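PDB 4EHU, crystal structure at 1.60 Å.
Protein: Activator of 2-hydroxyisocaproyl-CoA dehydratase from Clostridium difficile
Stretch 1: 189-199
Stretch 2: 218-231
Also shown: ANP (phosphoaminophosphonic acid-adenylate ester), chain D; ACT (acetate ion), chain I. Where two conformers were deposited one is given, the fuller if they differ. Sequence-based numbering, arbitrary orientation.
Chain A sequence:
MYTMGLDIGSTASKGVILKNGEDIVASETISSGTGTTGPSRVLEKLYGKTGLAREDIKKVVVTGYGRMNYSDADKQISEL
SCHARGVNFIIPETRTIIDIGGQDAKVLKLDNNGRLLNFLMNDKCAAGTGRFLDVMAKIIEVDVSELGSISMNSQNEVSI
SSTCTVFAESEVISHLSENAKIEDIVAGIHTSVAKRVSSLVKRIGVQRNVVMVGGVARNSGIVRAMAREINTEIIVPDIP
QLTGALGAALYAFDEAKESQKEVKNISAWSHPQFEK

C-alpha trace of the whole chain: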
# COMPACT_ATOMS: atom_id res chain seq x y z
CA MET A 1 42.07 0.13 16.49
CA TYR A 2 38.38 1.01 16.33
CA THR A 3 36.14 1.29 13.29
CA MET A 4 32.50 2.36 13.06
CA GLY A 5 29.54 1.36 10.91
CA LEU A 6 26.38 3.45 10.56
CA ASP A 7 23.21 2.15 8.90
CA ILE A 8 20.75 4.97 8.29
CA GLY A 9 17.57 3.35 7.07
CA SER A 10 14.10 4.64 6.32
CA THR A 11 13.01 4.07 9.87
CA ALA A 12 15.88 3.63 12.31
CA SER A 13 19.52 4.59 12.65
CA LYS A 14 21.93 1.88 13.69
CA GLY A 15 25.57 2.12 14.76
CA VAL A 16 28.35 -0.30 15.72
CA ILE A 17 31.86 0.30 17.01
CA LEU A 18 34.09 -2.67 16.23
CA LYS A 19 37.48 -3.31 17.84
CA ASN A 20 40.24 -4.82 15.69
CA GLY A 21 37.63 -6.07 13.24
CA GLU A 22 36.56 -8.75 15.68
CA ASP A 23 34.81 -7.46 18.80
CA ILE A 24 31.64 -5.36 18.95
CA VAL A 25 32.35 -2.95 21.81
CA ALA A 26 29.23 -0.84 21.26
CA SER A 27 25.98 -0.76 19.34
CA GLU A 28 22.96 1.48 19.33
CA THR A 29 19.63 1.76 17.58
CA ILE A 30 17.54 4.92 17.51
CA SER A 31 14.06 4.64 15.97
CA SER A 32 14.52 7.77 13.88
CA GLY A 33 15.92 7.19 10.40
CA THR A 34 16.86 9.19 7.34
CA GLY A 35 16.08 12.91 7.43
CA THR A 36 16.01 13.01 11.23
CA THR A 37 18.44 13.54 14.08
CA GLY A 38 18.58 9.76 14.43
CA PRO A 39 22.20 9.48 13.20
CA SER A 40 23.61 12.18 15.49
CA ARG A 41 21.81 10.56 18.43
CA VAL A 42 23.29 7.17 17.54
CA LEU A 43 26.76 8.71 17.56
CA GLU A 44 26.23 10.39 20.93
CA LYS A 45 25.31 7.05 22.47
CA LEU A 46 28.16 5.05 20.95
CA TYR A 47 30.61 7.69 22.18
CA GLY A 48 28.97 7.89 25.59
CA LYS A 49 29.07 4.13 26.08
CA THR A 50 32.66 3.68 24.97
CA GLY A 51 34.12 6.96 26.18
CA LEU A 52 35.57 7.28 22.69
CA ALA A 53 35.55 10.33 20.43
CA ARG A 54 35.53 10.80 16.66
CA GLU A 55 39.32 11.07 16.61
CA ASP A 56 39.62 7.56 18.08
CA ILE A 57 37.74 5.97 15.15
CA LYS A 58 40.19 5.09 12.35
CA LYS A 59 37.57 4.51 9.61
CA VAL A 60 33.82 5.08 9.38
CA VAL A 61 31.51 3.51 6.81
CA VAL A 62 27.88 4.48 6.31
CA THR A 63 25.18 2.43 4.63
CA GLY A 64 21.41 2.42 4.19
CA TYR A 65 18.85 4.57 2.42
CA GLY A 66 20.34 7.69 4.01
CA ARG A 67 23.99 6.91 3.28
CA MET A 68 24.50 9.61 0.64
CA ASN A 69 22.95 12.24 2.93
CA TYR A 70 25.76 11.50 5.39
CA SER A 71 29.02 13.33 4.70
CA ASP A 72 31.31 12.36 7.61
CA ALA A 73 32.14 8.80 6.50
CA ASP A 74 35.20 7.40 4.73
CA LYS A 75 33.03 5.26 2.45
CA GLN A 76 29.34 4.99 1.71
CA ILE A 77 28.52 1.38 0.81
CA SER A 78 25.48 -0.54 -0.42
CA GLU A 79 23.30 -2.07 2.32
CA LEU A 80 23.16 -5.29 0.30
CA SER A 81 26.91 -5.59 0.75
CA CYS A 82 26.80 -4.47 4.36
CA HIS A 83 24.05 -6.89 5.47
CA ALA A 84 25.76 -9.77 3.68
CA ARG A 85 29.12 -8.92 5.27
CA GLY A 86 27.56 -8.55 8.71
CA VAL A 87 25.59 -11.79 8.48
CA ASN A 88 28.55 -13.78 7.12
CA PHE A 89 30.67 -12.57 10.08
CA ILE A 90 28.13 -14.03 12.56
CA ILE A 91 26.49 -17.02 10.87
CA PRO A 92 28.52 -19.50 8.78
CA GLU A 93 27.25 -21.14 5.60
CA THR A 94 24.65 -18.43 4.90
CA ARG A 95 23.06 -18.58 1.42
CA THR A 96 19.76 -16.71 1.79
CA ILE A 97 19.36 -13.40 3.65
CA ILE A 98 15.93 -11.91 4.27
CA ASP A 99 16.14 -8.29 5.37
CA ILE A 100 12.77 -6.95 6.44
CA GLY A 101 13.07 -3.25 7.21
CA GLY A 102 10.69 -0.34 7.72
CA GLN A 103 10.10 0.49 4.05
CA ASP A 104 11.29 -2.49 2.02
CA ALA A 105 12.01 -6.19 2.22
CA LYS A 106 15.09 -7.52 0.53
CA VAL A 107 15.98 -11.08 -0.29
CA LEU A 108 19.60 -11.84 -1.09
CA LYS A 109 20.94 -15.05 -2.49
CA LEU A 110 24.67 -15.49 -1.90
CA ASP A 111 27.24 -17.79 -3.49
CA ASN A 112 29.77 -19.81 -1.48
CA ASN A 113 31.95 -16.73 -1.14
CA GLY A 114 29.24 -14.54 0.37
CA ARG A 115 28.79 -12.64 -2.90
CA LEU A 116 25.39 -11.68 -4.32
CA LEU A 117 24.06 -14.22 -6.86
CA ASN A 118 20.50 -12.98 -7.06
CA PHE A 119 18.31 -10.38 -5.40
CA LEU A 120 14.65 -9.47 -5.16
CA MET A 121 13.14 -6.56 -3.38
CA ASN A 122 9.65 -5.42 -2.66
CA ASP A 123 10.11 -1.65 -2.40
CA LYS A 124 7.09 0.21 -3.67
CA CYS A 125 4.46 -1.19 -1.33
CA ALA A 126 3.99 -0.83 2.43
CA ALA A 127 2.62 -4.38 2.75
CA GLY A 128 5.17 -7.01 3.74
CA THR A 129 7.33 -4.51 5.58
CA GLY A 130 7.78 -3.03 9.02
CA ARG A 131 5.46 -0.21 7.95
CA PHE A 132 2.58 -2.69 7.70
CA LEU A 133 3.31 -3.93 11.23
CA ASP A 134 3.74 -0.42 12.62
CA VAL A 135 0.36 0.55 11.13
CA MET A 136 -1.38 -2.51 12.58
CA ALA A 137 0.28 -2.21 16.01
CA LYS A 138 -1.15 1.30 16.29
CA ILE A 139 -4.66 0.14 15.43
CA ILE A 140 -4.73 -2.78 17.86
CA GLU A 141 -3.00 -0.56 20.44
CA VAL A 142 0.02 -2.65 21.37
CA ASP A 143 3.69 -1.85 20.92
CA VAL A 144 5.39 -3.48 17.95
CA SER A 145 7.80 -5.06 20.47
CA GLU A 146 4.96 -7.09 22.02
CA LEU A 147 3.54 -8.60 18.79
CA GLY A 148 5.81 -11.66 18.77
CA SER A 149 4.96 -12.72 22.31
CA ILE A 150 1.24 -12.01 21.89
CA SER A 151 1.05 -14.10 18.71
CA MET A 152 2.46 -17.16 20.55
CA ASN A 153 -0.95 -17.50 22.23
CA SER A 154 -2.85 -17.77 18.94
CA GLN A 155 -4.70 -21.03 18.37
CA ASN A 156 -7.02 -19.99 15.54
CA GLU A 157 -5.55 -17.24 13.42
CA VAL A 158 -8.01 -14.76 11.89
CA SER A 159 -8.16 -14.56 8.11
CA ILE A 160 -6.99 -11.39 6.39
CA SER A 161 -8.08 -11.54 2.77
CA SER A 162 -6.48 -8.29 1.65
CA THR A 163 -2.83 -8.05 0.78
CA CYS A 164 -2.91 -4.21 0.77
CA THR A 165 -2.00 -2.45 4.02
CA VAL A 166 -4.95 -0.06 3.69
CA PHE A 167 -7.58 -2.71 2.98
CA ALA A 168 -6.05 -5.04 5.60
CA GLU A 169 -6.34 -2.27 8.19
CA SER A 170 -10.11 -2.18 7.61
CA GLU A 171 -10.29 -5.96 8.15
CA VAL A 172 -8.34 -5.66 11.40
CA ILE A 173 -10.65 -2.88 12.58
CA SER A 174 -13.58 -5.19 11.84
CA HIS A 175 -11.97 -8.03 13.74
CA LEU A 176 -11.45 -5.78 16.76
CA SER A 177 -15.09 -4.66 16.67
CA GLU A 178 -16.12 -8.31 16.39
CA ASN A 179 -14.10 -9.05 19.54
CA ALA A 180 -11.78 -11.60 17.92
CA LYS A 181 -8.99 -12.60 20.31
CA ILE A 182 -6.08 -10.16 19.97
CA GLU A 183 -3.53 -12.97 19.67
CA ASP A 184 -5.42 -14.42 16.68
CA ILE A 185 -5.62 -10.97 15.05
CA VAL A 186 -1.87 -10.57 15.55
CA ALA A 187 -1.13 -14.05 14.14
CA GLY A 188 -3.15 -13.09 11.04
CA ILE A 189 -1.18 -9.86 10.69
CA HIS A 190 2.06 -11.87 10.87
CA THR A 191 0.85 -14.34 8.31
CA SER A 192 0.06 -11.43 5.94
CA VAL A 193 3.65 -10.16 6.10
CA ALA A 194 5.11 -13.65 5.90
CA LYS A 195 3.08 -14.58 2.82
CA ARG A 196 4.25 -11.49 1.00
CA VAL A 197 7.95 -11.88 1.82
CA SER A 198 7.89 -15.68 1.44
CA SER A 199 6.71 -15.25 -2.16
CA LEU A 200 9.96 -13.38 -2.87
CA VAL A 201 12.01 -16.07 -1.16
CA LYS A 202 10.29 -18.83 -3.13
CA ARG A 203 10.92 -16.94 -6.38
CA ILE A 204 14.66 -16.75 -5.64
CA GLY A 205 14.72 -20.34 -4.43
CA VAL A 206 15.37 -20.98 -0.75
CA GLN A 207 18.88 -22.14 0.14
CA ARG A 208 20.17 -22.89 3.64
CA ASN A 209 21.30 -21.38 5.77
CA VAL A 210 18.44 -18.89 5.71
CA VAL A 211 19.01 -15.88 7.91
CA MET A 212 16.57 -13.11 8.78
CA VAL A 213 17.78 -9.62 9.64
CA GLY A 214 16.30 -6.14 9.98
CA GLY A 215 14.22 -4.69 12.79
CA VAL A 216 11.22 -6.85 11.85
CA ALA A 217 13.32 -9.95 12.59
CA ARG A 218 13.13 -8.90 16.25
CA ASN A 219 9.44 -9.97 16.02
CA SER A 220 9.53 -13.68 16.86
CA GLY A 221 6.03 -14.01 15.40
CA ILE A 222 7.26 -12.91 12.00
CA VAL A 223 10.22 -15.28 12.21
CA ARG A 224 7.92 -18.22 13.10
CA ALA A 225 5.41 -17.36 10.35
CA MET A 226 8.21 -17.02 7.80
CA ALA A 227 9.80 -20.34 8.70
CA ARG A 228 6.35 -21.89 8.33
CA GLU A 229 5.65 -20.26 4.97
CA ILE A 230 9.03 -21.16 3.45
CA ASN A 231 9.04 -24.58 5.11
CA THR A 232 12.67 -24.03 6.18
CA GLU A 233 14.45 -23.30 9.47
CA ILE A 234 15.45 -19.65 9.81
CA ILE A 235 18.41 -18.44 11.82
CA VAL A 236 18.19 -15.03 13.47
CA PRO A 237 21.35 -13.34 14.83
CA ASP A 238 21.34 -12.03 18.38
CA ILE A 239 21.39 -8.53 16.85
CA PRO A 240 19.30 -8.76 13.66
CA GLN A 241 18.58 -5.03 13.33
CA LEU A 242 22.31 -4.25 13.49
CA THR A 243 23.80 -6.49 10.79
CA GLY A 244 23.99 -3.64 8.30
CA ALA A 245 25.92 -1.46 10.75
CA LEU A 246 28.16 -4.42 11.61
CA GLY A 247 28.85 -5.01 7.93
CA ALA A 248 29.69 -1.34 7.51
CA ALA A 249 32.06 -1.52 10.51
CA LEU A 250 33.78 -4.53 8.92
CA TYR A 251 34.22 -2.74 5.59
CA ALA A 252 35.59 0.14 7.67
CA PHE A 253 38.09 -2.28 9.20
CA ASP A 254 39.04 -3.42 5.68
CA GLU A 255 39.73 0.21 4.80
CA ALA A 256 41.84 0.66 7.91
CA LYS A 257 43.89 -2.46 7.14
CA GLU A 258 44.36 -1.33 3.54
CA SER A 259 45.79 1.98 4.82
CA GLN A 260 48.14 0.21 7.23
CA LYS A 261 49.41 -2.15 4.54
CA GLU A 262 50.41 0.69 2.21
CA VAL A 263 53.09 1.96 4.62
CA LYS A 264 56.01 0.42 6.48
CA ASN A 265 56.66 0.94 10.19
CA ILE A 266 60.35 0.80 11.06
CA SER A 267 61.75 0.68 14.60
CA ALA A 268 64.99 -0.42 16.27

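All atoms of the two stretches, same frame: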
# COMPACT_ATOMS: atom_id res chain seq x y z
N ILE A 189 -2.03 -10.95 11.15
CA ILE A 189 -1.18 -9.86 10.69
C ILE A 189 0.22 -10.39 10.32
O ILE A 189 0.78 -10.03 9.29
CB ILE A 189 -1.09 -8.79 11.79
CG1 ILE A 189 -2.38 -7.94 11.79
CG2 ILE A 189 0.16 -7.92 11.63
CD1 ILE A 189 -2.55 -7.15 13.11
N HIS A 190 0.76 -11.29 11.14
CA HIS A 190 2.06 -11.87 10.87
C HIS A 190 2.03 -12.73 9.62
O HIS A 190 2.95 -12.71 8.81
CB HIS A 190 2.53 -12.68 12.07
CG HIS A 190 2.88 -11.84 13.24
ND1 HIS A 190 2.97 -12.35 14.52
CD2 HIS A 190 3.21 -10.53 13.33
CE1 HIS A 190 3.30 -11.38 15.35
NE2 HIS A 190 3.45 -10.26 14.66
N THR A 191 0.96 -13.48 9.46
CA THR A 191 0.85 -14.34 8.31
C THR A 191 0.78 -13.48 7.03
O THR A 191 1.39 -13.82 6.04
CB THR A 191 -0.37 -15.25 8.43
OG1 THR A 191 -0.07 -16.21 9.45
CG2 THR A 191 -0.66 -15.96 7.09
N SER A 192 0.08 -12.35 7.09
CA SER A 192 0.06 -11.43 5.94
C SER A 192 1.47 -11.04 5.49
O SER A 192 1.81 -11.11 4.31
CB SER A 192 -0.73 -10.18 6.28
OG SER A 192 -2.11 -10.49 6.38
N VAL A 193 2.30 -10.63 6.44
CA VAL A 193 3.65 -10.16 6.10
C VAL A 193 4.43 -11.35 5.56
O VAL A 193 5.09 -11.25 4.52
CB VAL A 193 4.34 -9.59 7.34
CG1 VAL A 193 5.87 -9.39 7.07
CG2 VAL A 193 3.65 -8.30 7.75
N ALA A 194 4.32 -12.49 6.24
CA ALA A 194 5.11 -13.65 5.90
C ALA A 194 4.75 -14.18 4.52
O ALA A 194 5.63 -14.62 3.79
CB ALA A 194 4.96 -14.76 6.99
N LYS A 195 3.47 -14.15 4.16
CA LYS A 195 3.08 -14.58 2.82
C LYS A 195 3.70 -13.70 1.76
O LYS A 195 4.15 -14.18 0.74
CB LYS A 195 1.56 -14.59 2.67
CG LYS A 195 0.97 -15.80 3.38
CD LYS A 195 -0.50 -16.01 3.08
CE LYS A 195 -0.98 -17.34 3.69
NZ LYS A 195 -0.21 -18.54 3.23
N ARG A 196 3.73 -12.40 2.01
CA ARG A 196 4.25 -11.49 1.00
C ARG A 196 5.76 -11.60 0.81
O ARG A 196 6.26 -11.52 -0.32
CB ARG A 196 3.85 -10.06 1.32
CG ARG A 196 4.36 -9.07 0.32
CD ARG A 196 3.59 -7.78 0.39
NE ARG A 196 4.31 -6.77 -0.38
CZ ARG A 196 4.29 -6.71 -1.71
NH1 ARG A 196 3.58 -7.58 -2.41
NH2 ARG A 196 4.99 -5.77 -2.33
N VAL A 197 6.49 -11.77 1.91
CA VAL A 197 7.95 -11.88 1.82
C VAL A 197 8.32 -13.30 1.39
O VAL A 197 9.23 -13.48 0.59
CB VAL A 197 8.60 -11.50 3.14
CG1 VAL A 197 10.13 -11.64 3.06
CG2 VAL A 197 8.22 -10.05 3.47
N SER A 198 7.57 -14.30 1.85
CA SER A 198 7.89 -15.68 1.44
C SER A 198 7.74 -15.88 -0.06
O SER A 198 8.44 -16.72 -0.63
CB SER A 198 7.06 -16.73 2.20
OG SER A 198 5.70 -16.62 1.89
N SER A 199 6.86 -15.13 -0.72
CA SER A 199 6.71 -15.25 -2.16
C SER A 199 8.02 -14.84 -2.84
O SER A 199 8.43 -15.44 -3.83
CB SER A 199 5.56 -14.37 -2.65
OG SER A 199 5.51 -14.34 -4.07
N ARG A 218 13.27 -8.89 14.80
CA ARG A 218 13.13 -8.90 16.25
C ARG A 218 11.75 -9.40 16.68
O ARG A 218 11.56 -9.71 17.86
CB ARG A 218 13.35 -7.50 16.82
CG ARG A 218 14.74 -6.97 16.57
CD ARG A 218 14.87 -5.54 17.05
NE ARG A 218 14.86 -5.44 18.50
CZ ARG A 218 14.89 -4.27 19.13
NH1 ARG A 218 14.89 -3.13 18.43
NH2 ARG A 218 14.89 -4.23 20.45
N ASN A 219 10.80 -9.46 15.75
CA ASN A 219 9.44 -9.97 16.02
C ASN A 219 9.43 -11.48 15.83
O ASN A 219 9.47 -11.96 14.70
CB ASN A 219 8.45 -9.29 15.06
CG ASN A 219 7.03 -9.72 15.30
OD1 ASN A 219 6.78 -10.84 15.76
ND2 ASN A 219 6.09 -8.85 15.02
N SER A 220 9.42 -12.23 16.93
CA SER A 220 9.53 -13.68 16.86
C SER A 220 8.34 -14.27 16.12
O SER A 220 8.47 -15.34 15.55
CB SER A 220 9.61 -14.30 18.26
OG SER A 220 8.41 -14.05 18.96
N GLY A 221 7.21 -13.57 16.13
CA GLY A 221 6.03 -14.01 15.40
C GLY A 221 6.24 -14.00 13.91
O GLY A 221 5.76 -14.87 13.19
N ILE A 222 6.94 -12.98 13.42
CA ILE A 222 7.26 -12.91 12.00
C ILE A 222 8.25 -14.00 11.63
O ILE A 222 8.11 -14.64 10.59
CB ILE A 222 7.82 -11.54 11.62
CG1 ILE A 222 6.73 -10.47 11.74
CG2 ILE A 222 8.41 -11.60 10.19
CD1 ILE A 222 5.62 -10.54 10.65
N VAL A 223 9.25 -14.22 12.47
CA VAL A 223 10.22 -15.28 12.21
C VAL A 223 9.49 -16.64 12.13
O VAL A 223 9.70 -17.40 11.18
CB VAL A 223 11.33 -15.30 13.24
CG1 VAL A 223 12.28 -16.48 12.97
CG2 VAL A 223 12.10 -13.96 13.19
N ARG A 224 8.63 -16.93 13.10
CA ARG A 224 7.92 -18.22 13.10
C ARG A 224 7.03 -18.36 11.86
O ARG A 224 7.00 -19.42 11.24
CB ARG A 224 7.07 -18.38 14.36
CG ARG A 224 7.90 -18.62 15.61
CD ARG A 224 7.00 -18.97 16.80
NE ARG A 224 6.00 -17.94 17.09
CZ ARG A 224 6.21 -16.88 17.86
NH1 ARG A 224 7.38 -16.70 18.45
NH2 ARG A 224 5.22 -16.00 18.05
N ALA A 225 6.30 -17.31 11.51
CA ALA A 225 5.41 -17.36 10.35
C ALA A 225 6.22 -17.54 9.07
O ALA A 225 5.81 -18.28 8.17
CB ALA A 225 4.57 -16.10 10.28
N MET A 226 7.35 -16.84 8.97
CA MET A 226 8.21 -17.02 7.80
C MET A 226 8.73 -18.43 7.67
O MET A 226 8.71 -18.99 6.59
CB MET A 226 9.40 -16.05 7.83
CG MET A 226 8.98 -14.68 7.41
SD MET A 226 8.63 -14.52 5.62
CE MET A 226 10.17 -14.99 4.87
N ALA A 227 9.22 -19.00 8.77
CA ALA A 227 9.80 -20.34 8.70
C ALA A 227 8.71 -21.31 8.26
O ALA A 227 8.97 -22.26 7.52
CB ALA A 227 10.38 -20.74 10.04
N ARG A 228 7.49 -21.07 8.73
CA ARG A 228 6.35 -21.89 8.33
C ARG A 228 6.09 -21.75 6.82
O ARG A 228 5.98 -22.75 6.10
CB ARG A 228 5.10 -21.47 9.12
CG ARG A 228 3.84 -22.28 8.78
CD ARG A 228 2.60 -21.64 9.40
NE ARG A 228 2.30 -20.38 8.71
CZ ARG A 228 1.99 -19.22 9.30
NH1 ARG A 228 1.93 -19.14 10.62
NH2 ARG A 228 1.77 -18.13 8.56
N GLU A 229 6.04 -20.50 6.35
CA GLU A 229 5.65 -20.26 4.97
C GLU A 229 6.71 -20.77 4.00
O GLU A 229 6.36 -21.25 2.91
CB GLU A 229 5.36 -18.78 4.72
CG GLU A 229 4.13 -18.27 5.43
CD GLU A 229 2.84 -18.96 4.99
OE1 GLU A 229 2.73 -19.32 3.78
OE2 GLU A 229 1.93 -19.11 5.84
N ILE A 230 7.99 -20.66 4.35
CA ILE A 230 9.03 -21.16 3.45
C ILE A 230 9.41 -22.59 3.74
O ILE A 230 10.26 -23.17 3.05
CB ILE A 230 10.28 -20.26 3.41
CG1 ILE A 230 11.07 -20.37 4.72
CG2 ILE A 230 9.86 -18.83 3.11
CD1 ILE A 230 12.42 -19.55 4.67
N ASN A 231 8.79 -23.18 4.77
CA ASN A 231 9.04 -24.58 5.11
C ASN A 231 10.53 -24.86 5.32
O ASN A 231 11.04 -25.90 4.91
CB ASN A 231 8.49 -25.50 4.00
CG ASN A 231 8.41 -26.96 4.43
OD1 ASN A 231 8.23 -27.28 5.61
ND2 ASN A 231 8.54 -27.87 3.46
PG ANP D . 14.79 0.07 5.32
O1G ANP D . 15.27 1.35 4.64
O2G ANP D . 15.91 -0.94 5.38
O3G ANP D . 13.55 -0.47 4.73
PB ANP D . 15.30 0.42 8.29
O1B ANP D . 15.33 1.71 9.06
O2B ANP D . 16.65 -0.26 8.03
N3B ANP D . 14.34 0.67 6.87
PA ANP D . 14.93 -1.57 10.37
O1A ANP D . 15.67 -0.72 11.33
O2A ANP D . 15.56 -2.80 9.75
O3A ANP D . 14.41 -0.65 9.14
O5' ANP D . 13.51 -2.04 10.96
C5' ANP D . 12.52 -1.07 11.33
C4' ANP D . 11.35 -1.79 12.00
O4' ANP D . 11.61 -2.95 12.78
C3' ANP D . 10.02 -1.16 12.33
O3' ANP D . 9.29 -0.82 11.14
C2' ANP D . 9.35 -2.23 13.20
O2' ANP D . 8.27 -2.90 12.53
C1' ANP D . 10.44 -3.25 13.54
N9 ANP D . 10.87 -3.21 14.95
C8 ANP D . 11.64 -2.28 15.54
N7 ANP D . 11.88 -2.61 16.84
C5 ANP D . 11.24 -3.78 17.06
C6 ANP D . 11.08 -4.69 18.20
N6 ANP D . 11.65 -4.37 19.39
N1 ANP D . 10.34 -5.81 18.02
C2 ANP D . 9.78 -6.13 16.84
N3 ANP D . 9.87 -5.34 15.76
C4 ANP D . 10.58 -4.18 15.82
C ACT I . 2.51 -17.86 16.25
O ACT I . 3.11 -16.76 16.23
OXT ACT I . 3.09 -18.82 16.83
CH3 ACT I . 1.14 -18.01 15.65
O HOH W 1 2.94 -15.38 13.96
O HOH W 2 1.24 -16.58 12.07
O HOH W 3 4.01 -18.72 1.54

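Two helices, 189-199 and the one beginning at Ser220, run in the same general direction, their axes inclined at 49° and 8.6 Å apart at closest approach. Small residues permit this approach, and together the stretches bury 613 Å².

Ile189 opens stretch 1 with its side chain leading away from the partner. His190 instead points its CA-to-CB bond toward stretch 2, and its imidazole lies against the first turn of the second helix. The backbone of Gly221 and Ile222 covers one ring face; glycine suits this place because a CB there would lie 2.4 Å from His190 CE1. His190 NE2 is 3.0 Å from Asn219 ND2, while Asn219 OD1 caps the helix by accepting from Ile222 N at 3.2 Å. On the other ring nitrogen, a water links His190 ND1 to Gly221 O.

Thr191 OG1 accepts a hydrogen bond from Arg228 NH2 (2.8 Å), at the edge of the guanidinium; a second water joins Thr191 OG1 to Arg228 NH1. Ser192 faces away. Val193 supplies a branched apolar surface, its CB 3.7 Å from Ile222 CD1.

At Ala194 the backbones come close, with its CA 5.0 Å from Met226 CA. Its CB meets Ala225 CB at 3.6 Å, a contact between two methyl groups that needs little room, and Met226 SD at 3.9 Å.

Lys195 starts sideways, but its long chain brings NZ to 3.1 Å from Glu229 OE1 in a salt bridge. Glu229 sits among Thr191, Ala194, Lys195 and Ser198, and its OE2 also pairs with Arg228 NH2 at 2.9 Å, so the carboxylate serves both cations.

Arg196 points away; Val197 CG1 packs on Met226 CE at 3.8 Å. Ser198 is compact enough for its CB to approach Ile230 CG2 at 3.6 Å, while a third water bridges its OG to Glu229 OE1. Ser199 turns away, exposed.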